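Local coordinates for protein exopolyphosphatase (Cytophaga hutchinsonii, PDB 3MDQ) that probably hydrolyses inorganic polyphosphate, releasing orthophosphate from the ends of its chains, at residues His76-Gly81 / Tyr305-Gly310; Arg120-Gln123 / Pro127-Asp130; Ile229-Gln234 / Val294-Leu299; Arg57-Leu62 / Lys99-Ile104; Ser211-Thr216 / Ala270-Val275. All blocks are in the same frame, centred on the assembly; numbering follows the deposited sequence. Where two conformers were deposited one is given.

Contact 1 (His76-Gly81 / Tyr305-Gly310)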
# COMPACT_ATOMS: atom_id res chain seq x y z
N HIS A 76 4.01 16.51 16.93
CA HIS A 76 4.36 16.50 15.51
C HIS A 76 3.45 15.52 14.74
O HIS A 76 3.65 14.32 14.84
CB HIS A 76 5.83 16.08 15.31
CG HIS A 76 6.81 16.82 16.16
ND1 HIS A 76 6.66 18.15 16.50
CD2 HIS A 76 7.97 16.42 16.73
CE1 HIS A 76 7.67 18.54 17.25
NE2 HIS A 76 8.49 17.51 17.40
N VAL A 77 2.50 16.04 13.95
CA VAL A 77 1.55 15.22 13.19
C VAL A 77 1.69 15.52 11.71
O VAL A 77 1.84 16.69 11.34
CB VAL A 77 0.13 15.52 13.61
CG1 VAL A 77 -0.84 14.64 12.86
CG2 VAL A 77 -0.05 15.35 15.12
N ILE A 78 1.66 14.49 10.88
CA ILE A 78 1.59 14.67 9.44
C ILE A 78 0.63 13.66 8.83
O ILE A 78 0.77 12.45 9.06
CB ILE A 78 2.94 14.58 8.76
CG1 ILE A 78 2.77 14.81 7.26
CG2 ILE A 78 3.61 13.26 9.08
CD1 ILE A 78 4.04 14.74 6.50
N ALA A 79 -0.30 14.17 8.03
CA ALA A 79 -1.36 13.35 7.42
C ALA A 79 -1.22 13.50 5.92
O ALA A 79 -1.26 14.62 5.42
CB ALA A 79 -2.75 13.84 7.87
N THR A 80 -0.93 12.41 5.21
CA THR A 80 -0.71 12.48 3.79
C THR A 80 -2.00 12.01 3.10
O THR A 80 -2.71 11.15 3.59
CB THR A 80 0.46 11.60 3.33
OG1 THR A 80 0.20 10.24 3.70
CG2 THR A 80 1.80 12.07 3.95
N GLY A 81 -2.32 12.64 2.00
CA GLY A 81 -3.39 12.19 1.12
C GLY A 81 -2.77 11.71 -0.18
O GLY A 81 -1.96 12.43 -0.78
N TYR A 305 10.55 7.95 8.74
CA TYR A 305 12.01 7.91 8.66
C TYR A 305 12.57 9.08 7.86
O TYR A 305 13.68 9.55 8.13
CB TYR A 305 12.50 6.55 8.17
CG TYR A 305 12.48 5.53 9.28
CD1 TYR A 305 13.50 5.50 10.22
CD2 TYR A 305 11.43 4.65 9.45
CE1 TYR A 305 13.49 4.59 11.27
CE2 TYR A 305 11.40 3.75 10.56
CZ TYR A 305 12.44 3.74 11.43
OH TYR A 305 12.43 2.84 12.50
N THR A 306 11.80 9.60 6.92
CA THR A 306 12.16 10.83 6.20
C THR A 306 12.23 11.98 7.18
O THR A 306 13.19 12.75 7.19
CB THR A 306 11.18 11.09 5.02
OG1 THR A 306 11.31 10.02 4.09
CG2 THR A 306 11.48 12.38 4.31
N MSE A 307 11.25 12.05 8.09
CA MSE A 307 11.24 13.07 9.16
C MSE A 307 12.46 12.91 10.08
O MSE A 307 13.10 13.89 10.42
CB MSE A 307 9.94 13.00 9.97
CG MSE A 307 8.75 13.51 9.18
SE MSE A 307 7.05 13.08 10.08
CE MSE A 307 7.25 14.44 11.52
N LEU A 308 12.74 11.69 10.51
CA LEU A 308 13.87 11.43 11.38
C LEU A 308 15.21 11.74 10.68
O LEU A 308 16.18 12.16 11.33
CB LEU A 308 13.87 9.98 11.90
CG LEU A 308 12.68 9.58 12.80
CD1 LEU A 308 12.72 8.11 13.18
CD2 LEU A 308 12.63 10.51 14.03
N ASP A 309 15.27 11.55 9.36
CA ASP A 309 16.46 11.91 8.57
C ASP A 309 16.67 13.43 8.56
O ASP A 309 17.79 13.93 8.24
CB ASP A 309 16.35 11.45 7.10
CG ASP A 309 16.49 9.93 6.89
OD1 ASP A 309 16.91 9.16 7.79
OD2 ASP A 309 16.15 9.47 5.76
N GLY A 310 15.62 14.19 8.87
CA GLY A 310 15.63 15.66 8.72
C GLY A 310 15.38 16.15 7.30
O GLY A 310 16.00 17.15 6.85
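M307, a selenomethionine, bridges the gap between helix 299-309 and strand 76-81 and meets I78 and H76 there. Its CB leaves the helix toward the strand but is still 6.4 Å from I78 CG2. CG, set by chi1 (-72°) beside the backbone N, also falls short of contact, and an extended chi2 carries SE on to the strand. The first atom to touch is SE, which lies 3.6 Å from CG2 of I78, the branch methyl, while the longer CG1-CD1 arm leads off in another direction and does not touch SE; the two side chains slide by each other in opposite directions. I78 was modelled in two conformers, and this contact is that of one of them. The sheet concerned is the N-terminal one in the two-domain fold of the actin-like ATPase clan, in which strand 76-81 lies parallel to strand 5-11, and helix 299-309, returning from the far end of the sequence, packs on one of its faces. I6 and V313 also touch M307, and V303 of the same helix reaches I78. A bend at chi3 (74°) turns CE toward the N-terminal end of the strand, where it comes within 4.4 Å of H76 CB at the exposed margin. Beyond M307 the helix ends in a Schellman motif, with G310 at positive phi and its N bonded to M307 O at 3.0 Å.

Contact 2 (Arg120-Gln123 / Pro127-Asp130)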
# COMPACT_ATOMS: atom_id res chain seq x y z
N ARG A 120 11.73 4.71 1.09
CA ARG A 120 12.48 4.98 2.32
C ARG A 120 12.05 4.03 3.44
O ARG A 120 12.89 3.59 4.22
CB ARG A 120 12.30 6.43 2.77
CG ARG A 120 12.95 6.76 4.09
CD ARG A 120 14.48 6.72 3.96
NE ARG A 120 15.18 6.92 5.24
CZ ARG A 120 15.47 5.96 6.10
NH1 ARG A 120 15.10 4.70 5.91
NH2 ARG A 120 16.12 6.29 7.21
N GLY A 121 10.76 3.71 3.52
CA GLY A 121 10.30 2.72 4.50
C GLY A 121 10.83 1.32 4.20
O GLY A 121 11.32 0.61 5.11
N VAL A 122 10.79 0.93 2.94
CA VAL A 122 11.32 -0.37 2.51
C VAL A 122 12.80 -0.50 2.85
O VAL A 122 13.24 -1.56 3.36
CB VAL A 122 11.06 -0.60 1.01
CG1 VAL A 122 11.80 -1.86 0.47
CG2 VAL A 122 9.55 -0.71 0.74
N GLN A 123 13.56 0.57 2.61
CA GLN A 123 15.00 0.58 2.92
C GLN A 123 15.23 0.31 4.42
O GLN A 123 16.22 -0.34 4.80
CB GLN A 123 15.65 1.92 2.54
CG GLN A 123 15.85 2.08 1.09
CD GLN A 123 16.31 3.47 0.69
OE1 GLN A 123 15.88 4.46 1.28
NE2 GLN A 123 17.15 3.56 -0.36
N PRO A 127 17.16 -4.96 4.42
CA PRO A 127 18.53 -4.56 4.10
C PRO A 127 18.97 -5.10 2.76
O PRO A 127 19.30 -6.29 2.64
CB PRO A 127 19.34 -5.18 5.27
CG PRO A 127 18.54 -6.37 5.67
CD PRO A 127 17.09 -6.03 5.42
N MSE A 128 18.89 -4.27 1.74
CA MSE A 128 19.06 -4.69 0.35
C MSE A 128 20.50 -4.75 -0.09
O MSE A 128 20.80 -5.28 -1.17
CB MSE A 128 18.29 -3.73 -0.58
CG MSE A 128 16.78 -3.86 -0.44
SE MSE A 128 15.88 -2.51 -1.49
CE MSE A 128 15.78 -1.19 -0.16
N GLU A 129 21.40 -4.21 0.73
CA GLU A 129 22.82 -4.09 0.33
C GLU A 129 22.87 -3.36 -1.03
O GLU A 129 22.09 -2.42 -1.28
CB GLU A 129 23.48 -5.49 0.27
CG GLU A 129 23.32 -6.40 1.50
CD GLU A 129 24.25 -7.64 1.44
OE1 GLU A 129 25.49 -7.44 1.57
OE2 GLU A 129 23.75 -8.78 1.27
N ASP A 130 23.74 -3.80 -1.93
CA ASP A 130 23.78 -3.23 -3.27
C ASP A 130 22.90 -4.01 -4.26
O ASP A 130 23.04 -3.84 -5.47
CB ASP A 130 25.23 -3.14 -3.77
CG ASP A 130 25.91 -4.47 -3.85
OD1 ASP A 130 25.38 -5.50 -3.36
OD2 ASP A 130 27.05 -4.47 -4.40
O HOH W 1 18.17 -1.38 2.53
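Q123 CA and P127 CA are 6.3 Å apart, a spacing like that across a helical turn, where helix 111-125 gives way to the loop that carries M128 back against Q123 and V122. This loop joins the helix to strand 133-138, a central strand of the second sheet of the actin-like fold, and the selenomethionine M128 packs back on the helix from it. Bent at chi3 (-91°), M128 ends with CE against the last turn of the helix, and this one methyl makes the apolar contact on its side. It sits 3.5 Å from Q123 CG and 3.6 Å from Q123 CA, in the angle between side chain and backbone. V122 adds its CG1 branch, 4.1 Å from CE. Both helix side chains cross that of M128 at about a right angle. I208 of strand 206-210 packs against V122 and M128 alike, so the M128 side chain lies between helix and sheet. The chain of Q123 extends beyond CG, and its NE2 is hydrogen-bonded to N149 O. A water links the two backbones: it lies 3.2 Å from Q123 O, to which it can donate, and receives the hydrogen of M128 N over 3.1 Å.

Contact 3 (Ile229-Gln234 / Val294-Leu299)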
# COMPACT_ATOMS: atom_id res chain seq x y z
N ILE A 229 4.95 -17.14 13.77
CA ILE A 229 5.53 -15.85 13.37
C ILE A 229 4.49 -14.74 13.50
O ILE A 229 3.44 -14.76 12.83
CB ILE A 229 6.02 -15.85 11.90
CG1 ILE A 229 7.22 -16.78 11.71
CG2 ILE A 229 6.36 -14.43 11.45
CD1 ILE A 229 7.73 -16.83 10.26
N ALA A 230 4.80 -13.78 14.37
CA ALA A 230 4.06 -12.52 14.43
C ALA A 230 4.70 -11.51 13.45
O ALA A 230 5.79 -11.00 13.67
CB ALA A 230 4.07 -11.96 15.84
N LEU A 231 3.99 -11.24 12.38
CA LEU A 231 4.47 -10.30 11.38
C LEU A 231 4.70 -8.90 11.97
O LEU A 231 5.58 -8.18 11.53
CB LEU A 231 3.47 -10.27 10.22
CG LEU A 231 3.95 -9.97 8.82
CD1 LEU A 231 5.08 -10.91 8.41
CD2 LEU A 231 2.75 -10.00 7.88
N GLU A 232 3.93 -8.53 13.01
CA GLU A 232 4.19 -7.33 13.82
C GLU A 232 5.58 -7.23 14.48
O GLU A 232 6.04 -6.14 14.82
CB GLU A 232 3.09 -7.16 14.92
CG GLU A 232 2.83 -8.43 15.78
N LYS A 233 6.26 -8.35 14.68
CA LYS A 233 7.53 -8.35 15.40
C LYS A 233 8.75 -8.50 14.49
O LYS A 233 9.86 -8.68 14.97
CB LYS A 233 7.51 -9.46 16.45
CG LYS A 233 6.41 -9.32 17.50
CD LYS A 233 6.44 -10.47 18.52
N GLN A 234 8.56 -8.44 13.16
CA GLN A 234 9.71 -8.44 12.25
C GLN A 234 9.38 -7.55 11.07
O GLN A 234 8.21 -7.29 10.79
CB GLN A 234 10.08 -9.87 11.82
CG GLN A 234 9.05 -10.62 11.03
CD GLN A 234 9.41 -12.09 10.87
OE1 GLN A 234 9.50 -12.84 11.88
NE2 GLN A 234 9.63 -12.54 9.63
N VAL A 294 8.35 -9.66 1.47
CA VAL A 294 7.35 -8.72 1.95
C VAL A 294 8.01 -7.77 2.98
O VAL A 294 8.62 -8.22 3.95
CB VAL A 294 6.17 -9.44 2.58
CG1 VAL A 294 5.20 -8.42 3.20
CG2 VAL A 294 5.52 -10.34 1.52
N SER A 295 7.96 -6.47 2.70
CA SER A 295 8.31 -5.44 3.67
C SER A 295 7.08 -5.10 4.49
O SER A 295 6.07 -4.73 3.92
CB SER A 295 8.84 -4.17 2.97
OG SER A 295 8.85 -3.05 3.86
N THR A 296 7.19 -5.16 5.81
CA THR A 296 6.05 -4.74 6.66
C THR A 296 5.96 -3.23 6.81
O THR A 296 4.99 -2.75 7.36
CB THR A 296 6.07 -5.39 8.03
OG1 THR A 296 7.17 -4.88 8.77
CG2 THR A 296 6.17 -6.94 7.91
N TYR A 297 6.97 -2.51 6.32
CA TYR A 297 6.96 -1.02 6.28
C TYR A 297 6.53 -0.54 4.92
O TYR A 297 6.87 -1.14 3.89
CB TYR A 297 8.35 -0.47 6.54
CG TYR A 297 8.87 -0.59 7.96
CD1 TYR A 297 8.20 -1.32 8.94
CD2 TYR A 297 10.06 0.02 8.30
CE1 TYR A 297 8.69 -1.40 10.22
CE2 TYR A 297 10.54 -0.04 9.58
CZ TYR A 297 9.86 -0.77 10.53
OH TYR A 297 10.38 -0.84 11.81
N SER A 298 5.79 0.55 4.89
CA SER A 298 5.31 1.14 3.66
C SER A 298 5.27 2.68 3.85
O SER A 298 6.15 3.24 4.50
CB SER A 298 3.97 0.54 3.24
OG SER A 298 2.96 0.74 4.19
N LEU A 299 4.31 3.36 3.26
CA LEU A 299 4.32 4.82 3.26
C LEU A 299 4.47 5.46 4.63
O LEU A 299 5.28 6.37 4.79
CB LEU A 299 3.06 5.39 2.57
CG LEU A 299 2.91 6.90 2.57
CD1 LEU A 299 4.03 7.56 1.78
CD2 LEU A 299 1.53 7.25 1.95
O HOH W 2 6.67 -4.99 11.51
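T296 packs its methyl on L231 and sets its hydroxyl near Q234 O, linked to it through a water, just where strand 291-295 runs out in the second, C-terminal sheet of the actin-like fold. The neighbour of strand 291-295 there is the antiparallel edge strand 236-240, and the residues 229-234 form the approach to it, with a short 3-10 turn at 231-233. The apolar part is small: T296 CG2 lies 3.9 Å from L231 CG and 4.1 Å from L231 CD1, the two side chains sliding past each other in opposite directions. L231 also touches A218 and E219 of helix 212-225. The polar part centres on Q234 O. With chi1 at 68°, OG1 of T296 sits between its own backbone N and carbonyl carbon, which leaves CG2 to pack against L231 and turns the hydroxyl to the water. That water donates to Q234 O at 2.9 Å and is bonded to T296 OG1 at 2.8 Å. OG1 has a further, weak hydrogen bond with T235 O. A valine here would probably leave the water without its second mate and T235 O without that weak bond. Within 294-299, S295 OG donates to Y297 O at 2.8 Å, in the carbonyl plane and on a lone pair (C=O...OG angle 123°).

Contact 4 (Arg57-Leu62 / Lys99-Ile104)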
# COMPACT_ATOMS: atom_id res chain seq x y z
N ARG A 57 -17.26 8.69 6.15
CA ARG A 57 -16.43 7.62 6.74
C ARG A 57 -15.03 8.14 7.07
O ARG A 57 -14.47 7.83 8.12
CB ARG A 57 -16.35 6.37 5.84
CG ARG A 57 -17.65 5.62 5.69
CD ARG A 57 -17.48 4.32 4.91
NE ARG A 57 -17.07 4.47 3.52
CZ ARG A 57 -17.88 4.58 2.47
NH1 ARG A 57 -19.21 4.60 2.61
NH2 ARG A 57 -17.36 4.64 1.26
N ALA A 58 -14.45 8.89 6.14
CA ALA A 58 -13.11 9.46 6.35
C ALA A 58 -13.07 10.36 7.61
O ALA A 58 -12.16 10.24 8.43
CB ALA A 58 -12.60 10.26 5.09
N LEU A 59 -14.06 11.23 7.74
CA LEU A 59 -14.14 12.11 8.91
C LEU A 59 -14.35 11.33 10.20
O LEU A 59 -13.75 11.65 11.22
CB LEU A 59 -15.22 13.19 8.77
CG LEU A 59 -14.78 14.50 8.14
CD1 LEU A 59 -13.90 15.25 9.10
CD2 LEU A 59 -14.07 14.30 6.84
N ASP A 60 -15.20 10.32 10.16
CA ASP A 60 -15.40 9.46 11.33
C ASP A 60 -14.07 8.90 11.79
O ASP A 60 -13.68 8.99 12.94
CB ASP A 60 -16.35 8.32 10.99
CG ASP A 60 -16.60 7.38 12.16
OD1 ASP A 60 -16.99 7.88 13.24
OD2 ASP A 60 -16.42 6.16 12.01
N THR A 61 -13.32 8.34 10.85
CA THR A 61 -12.05 7.72 11.18
C THR A 61 -11.05 8.76 11.68
O THR A 61 -10.34 8.50 12.66
CB THR A 61 -11.49 6.98 9.97
OG1 THR A 61 -12.29 5.81 9.74
CG2 THR A 61 -10.03 6.53 10.18
N LEU A 62 -11.02 9.91 11.04
CA LEU A 62 -10.08 10.95 11.46
C LEU A 62 -10.41 11.52 12.86
O LEU A 62 -9.48 11.87 13.61
CB LEU A 62 -9.90 12.02 10.37
CG LEU A 62 -9.17 11.46 9.13
CD1 LEU A 62 -9.26 12.43 7.99
CD2 LEU A 62 -7.72 11.09 9.40
N LYS A 99 -9.83 19.93 8.28
CA LYS A 99 -9.23 21.03 9.00
C LYS A 99 -10.22 21.59 10.04
O LYS A 99 -9.85 21.84 11.19
CB LYS A 99 -8.78 22.14 8.03
CG LYS A 99 -8.24 23.38 8.67
CD LYS A 99 -7.03 23.07 9.54
CE LYS A 99 -6.29 24.37 9.95
NZ LYS A 99 -5.09 24.03 10.74
N LYS A 100 -11.47 21.74 9.65
CA LYS A 100 -12.49 22.26 10.55
C LYS A 100 -12.73 21.32 11.72
O LYS A 100 -12.82 21.75 12.87
CB LYS A 100 -13.79 22.53 9.79
CG LYS A 100 -14.94 23.07 10.67
CD LYS A 100 -16.05 23.63 9.78
CE LYS A 100 -17.43 23.49 10.40
NZ LYS A 100 -18.48 23.54 9.33
N GLU A 101 -12.85 20.04 11.42
CA GLU A 101 -13.29 19.05 12.43
C GLU A 101 -12.23 18.67 13.44
O GLU A 101 -12.54 18.54 14.63
CB GLU A 101 -13.76 17.82 11.71
CG GLU A 101 -14.61 16.88 12.50
CD GLU A 101 -16.04 17.37 12.71
OE1 GLU A 101 -16.55 18.22 11.92
OE2 GLU A 101 -16.64 16.87 13.68
N VAL A 102 -11.00 18.46 12.98
CA VAL A 102 -9.93 17.93 13.83
C VAL A 102 -8.62 18.75 13.79
O VAL A 102 -7.62 18.41 14.41
CB VAL A 102 -9.63 16.43 13.52
CG1 VAL A 102 -10.86 15.58 13.85
CG2 VAL A 102 -9.16 16.21 12.04
N ASN A 103 -8.64 19.86 13.06
CA ASN A 103 -7.47 20.75 12.99
C ASN A 103 -6.22 20.07 12.54
O ASN A 103 -5.14 20.31 13.09
CB ASN A 103 -7.26 21.48 14.33
CG ASN A 103 -6.38 22.74 14.17
OD1 ASN A 103 -6.37 23.36 13.10
ND2 ASN A 103 -5.65 23.09 15.21
N ILE A 104 -6.33 19.23 11.51
CA ILE A 104 -5.19 18.55 10.88
C ILE A 104 -5.18 19.07 9.43
O ILE A 104 -6.24 19.14 8.78
CB ILE A 104 -5.36 17.04 10.97
CG1 ILE A 104 -5.18 16.56 12.42
CG2 ILE A 104 -4.33 16.32 10.04
CD1 ILE A 104 -5.61 15.11 12.66
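L59 and E101 come together through their torsions: chi1 of L59 (-90°) swings its end across to the neighbouring helix, while E101 holds CG anti to its backbone N (chi1 -162°) and bends at chi2 (75°). As a result L59 CD1 lies against the aliphatic root of the glutamate, 3.7 Å from E101 CB and 3.8 Å from E101 CG. The carboxylate is thereby carried past the leucine, and its OE2 forms a salt bridge with K63, one turn along the helix of L59. One turn on from L59, L62 presents CB to V102 CG2 at 4.6 Å, and V102 CG1 lies 4.0 Å from L62 O. Both residues are buried, and L62 also touches I98 of the facing helix and F16 of strand 15-24. After V102 the chain leaves the helix at N103, which takes positive phi. Here K99 NZ donates to N103 OD1 at 2.8 Å, tilted out of the carbonyl plane, and the same ammonium group also pairs with D105; V102 O accepts from R66 of the facing helix. Helix 91-102 belongs to the beta-alpha-beta connection between the parallel strands 76-81 and 106-108, and helix 52-71 leads into the first of these. Their side-by-side packing makes the helical layer on one face of the N-terminal sheet, as in the alpha/beta domains of the actin-like ATPase clan.

Contact 5 (Ser211-Thr216 / Ala270-Val275)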
# COMPACT_ATOMS: atom_id res chain seq x y z
N SER A 211 2.49 -3.22 1.72
CA SER A 211 1.12 -2.81 1.99
C SER A 211 0.18 -3.99 2.07
O SER A 211 0.64 -5.15 2.15
CB SER A 211 0.69 -1.72 1.02
OG SER A 211 1.21 -0.50 1.48
N GLY A 212 -1.13 -3.75 2.10
CA GLY A 212 -2.06 -4.72 2.65
C GLY A 212 -2.12 -6.05 1.93
O GLY A 212 -2.23 -7.10 2.59
N THR A 213 -2.12 -6.03 0.61
CA THR A 213 -2.17 -7.27 -0.16
C THR A 213 -0.99 -8.17 0.21
O THR A 213 -1.14 -9.35 0.51
CB THR A 213 -2.20 -7.05 -1.65
OG1 THR A 213 -3.43 -6.37 -1.99
CG2 THR A 213 -2.15 -8.35 -2.43
N PHE A 214 0.21 -7.61 0.19
CA PHE A 214 1.38 -8.39 0.52
C PHE A 214 1.39 -8.85 1.99
O PHE A 214 1.80 -9.97 2.26
CB PHE A 214 2.64 -7.61 0.15
CG PHE A 214 2.95 -7.61 -1.33
CD1 PHE A 214 3.53 -8.72 -1.92
CD2 PHE A 214 2.70 -6.48 -2.12
CE1 PHE A 214 3.81 -8.72 -3.26
CE2 PHE A 214 3.00 -6.46 -3.46
CZ PHE A 214 3.57 -7.57 -4.05
N ASP A 215 0.91 -8.03 2.91
CA ASP A 215 0.83 -8.43 4.32
C ASP A 215 -0.11 -9.61 4.44
O ASP A 215 0.19 -10.58 5.14
CB ASP A 215 0.29 -7.30 5.21
CG ASP A 215 1.22 -6.12 5.33
OD1 ASP A 215 2.41 -6.24 5.04
OD2 ASP A 215 0.73 -5.02 5.77
N THR A 216 -1.24 -9.56 3.72
CA THR A 216 -2.19 -10.68 3.76
C THR A 216 -1.60 -11.98 3.18
O THR A 216 -1.81 -13.08 3.73
CB THR A 216 -3.54 -10.30 3.12
OG1 THR A 216 -4.21 -9.38 3.99
CG2 THR A 216 -4.45 -11.53 2.91
N ALA A 270 -10.61 -8.13 0.27
CA ALA A 270 -11.26 -9.28 -0.36
C ALA A 270 -11.78 -8.94 -1.75
O ALA A 270 -11.66 -9.75 -2.67
CB ALA A 270 -12.40 -9.82 0.51
N ASP A 271 -12.34 -7.75 -1.90
CA ASP A 271 -12.87 -7.36 -3.19
C ASP A 271 -11.83 -7.24 -4.29
O ASP A 271 -12.12 -7.59 -5.45
CB ASP A 271 -13.60 -6.04 -3.10
CG ASP A 271 -14.85 -6.09 -2.25
OD1 ASP A 271 -15.38 -7.20 -2.03
OD2 ASP A 271 -15.26 -4.99 -1.80
N MSE A 272 -10.63 -6.74 -3.97
CA MSE A 272 -9.62 -6.46 -4.99
C MSE A 272 -8.44 -7.43 -5.03
O MSE A 272 -7.62 -7.35 -5.96
CB MSE A 272 -9.07 -5.05 -4.79
CG MSE A 272 -8.40 -4.85 -3.48
SE MSE A 272 -7.41 -3.20 -3.60
CE MSE A 272 -5.65 -3.96 -4.02
N VAL A 273 -8.33 -8.35 -4.07
CA VAL A 273 -7.12 -9.16 -3.94
C VAL A 273 -6.83 -10.05 -5.13
O VAL A 273 -5.66 -10.33 -5.40
CB VAL A 273 -7.09 -9.92 -2.59
CG1 VAL A 273 -8.04 -11.09 -2.59
CG2 VAL A 273 -5.65 -10.33 -2.23
N VAL A 274 -7.87 -10.49 -5.85
CA VAL A 274 -7.62 -11.35 -7.02
C VAL A 274 -6.96 -10.55 -8.19
O VAL A 274 -5.96 -10.99 -8.78
CB VAL A 274 -8.88 -12.06 -7.48
CG1 VAL A 274 -8.49 -13.05 -8.64
CG2 VAL A 274 -9.53 -12.84 -6.29
N VAL A 275 -7.46 -9.35 -8.48
CA VAL A 275 -6.78 -8.53 -9.48
C VAL A 275 -5.39 -8.12 -9.03
O VAL A 275 -4.47 -8.04 -9.84
CB VAL A 275 -7.65 -7.31 -9.94
CG1 VAL A 275 -8.92 -7.82 -10.66
CG2 VAL A 275 -8.03 -6.37 -8.80
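T213 points at the facing helix with its CB and divides its two branches there, OG1 to M272 and CG2 to V273, each of which runs obliquely to it. It stands in the first turn of helix 212-225, directly after strand 206-210 of the C-terminal actin-like domain. A sulfate ion, probably from the crystallisation liquor, lies about 4 Å from the T213 side chain, consistent with an anion pocket at this helix start. The backbones are close, with T213 CA and V273 CA 6.5 Å apart. M272, a selenomethionine deposited in two conformers, leaves its helix alongside T213 rather than at it, then bends at chi3 (-98°) and brings CE in beside the hydroxyl, 3.9 Å from T213 OG1 in the conformer described. N14 and I138 are also touched by M272, so its side chain lies where the loop after strand 5-11 approaches this domain. V273 comes in from the next position of helix 267-286, with R259 as a further neighbour. Both contributing methyls, T213 CG2 and V273 CG2, are anti to their backbone N, and they meet 4.0 Å apart.

Contacts 1 and 4 lie on the two faces of the N-terminal sheet: beside I78 in strand 76-81, A79 turns the other way, its CB 3.7 Å from I104 CG2 of contact 4. Contact 1 joins contact 2 by a salt bridge, D309 OD2 to R120 NE at 2.8 Å. Contacts 2, 3 and 5 belong to the domain built on the six-stranded sheet. Y297 CB lies 3.5 Å from G121 O, and L231 CD2 3.8 Å from D215 O, so contact 3 touches both of the others. Contact 5 is beside the bound sulfate, a probable marker of the phosphate-handling cleft; the centres of contacts 1 and 5 are about 26 Å apart, on opposite sides of the chain's centre.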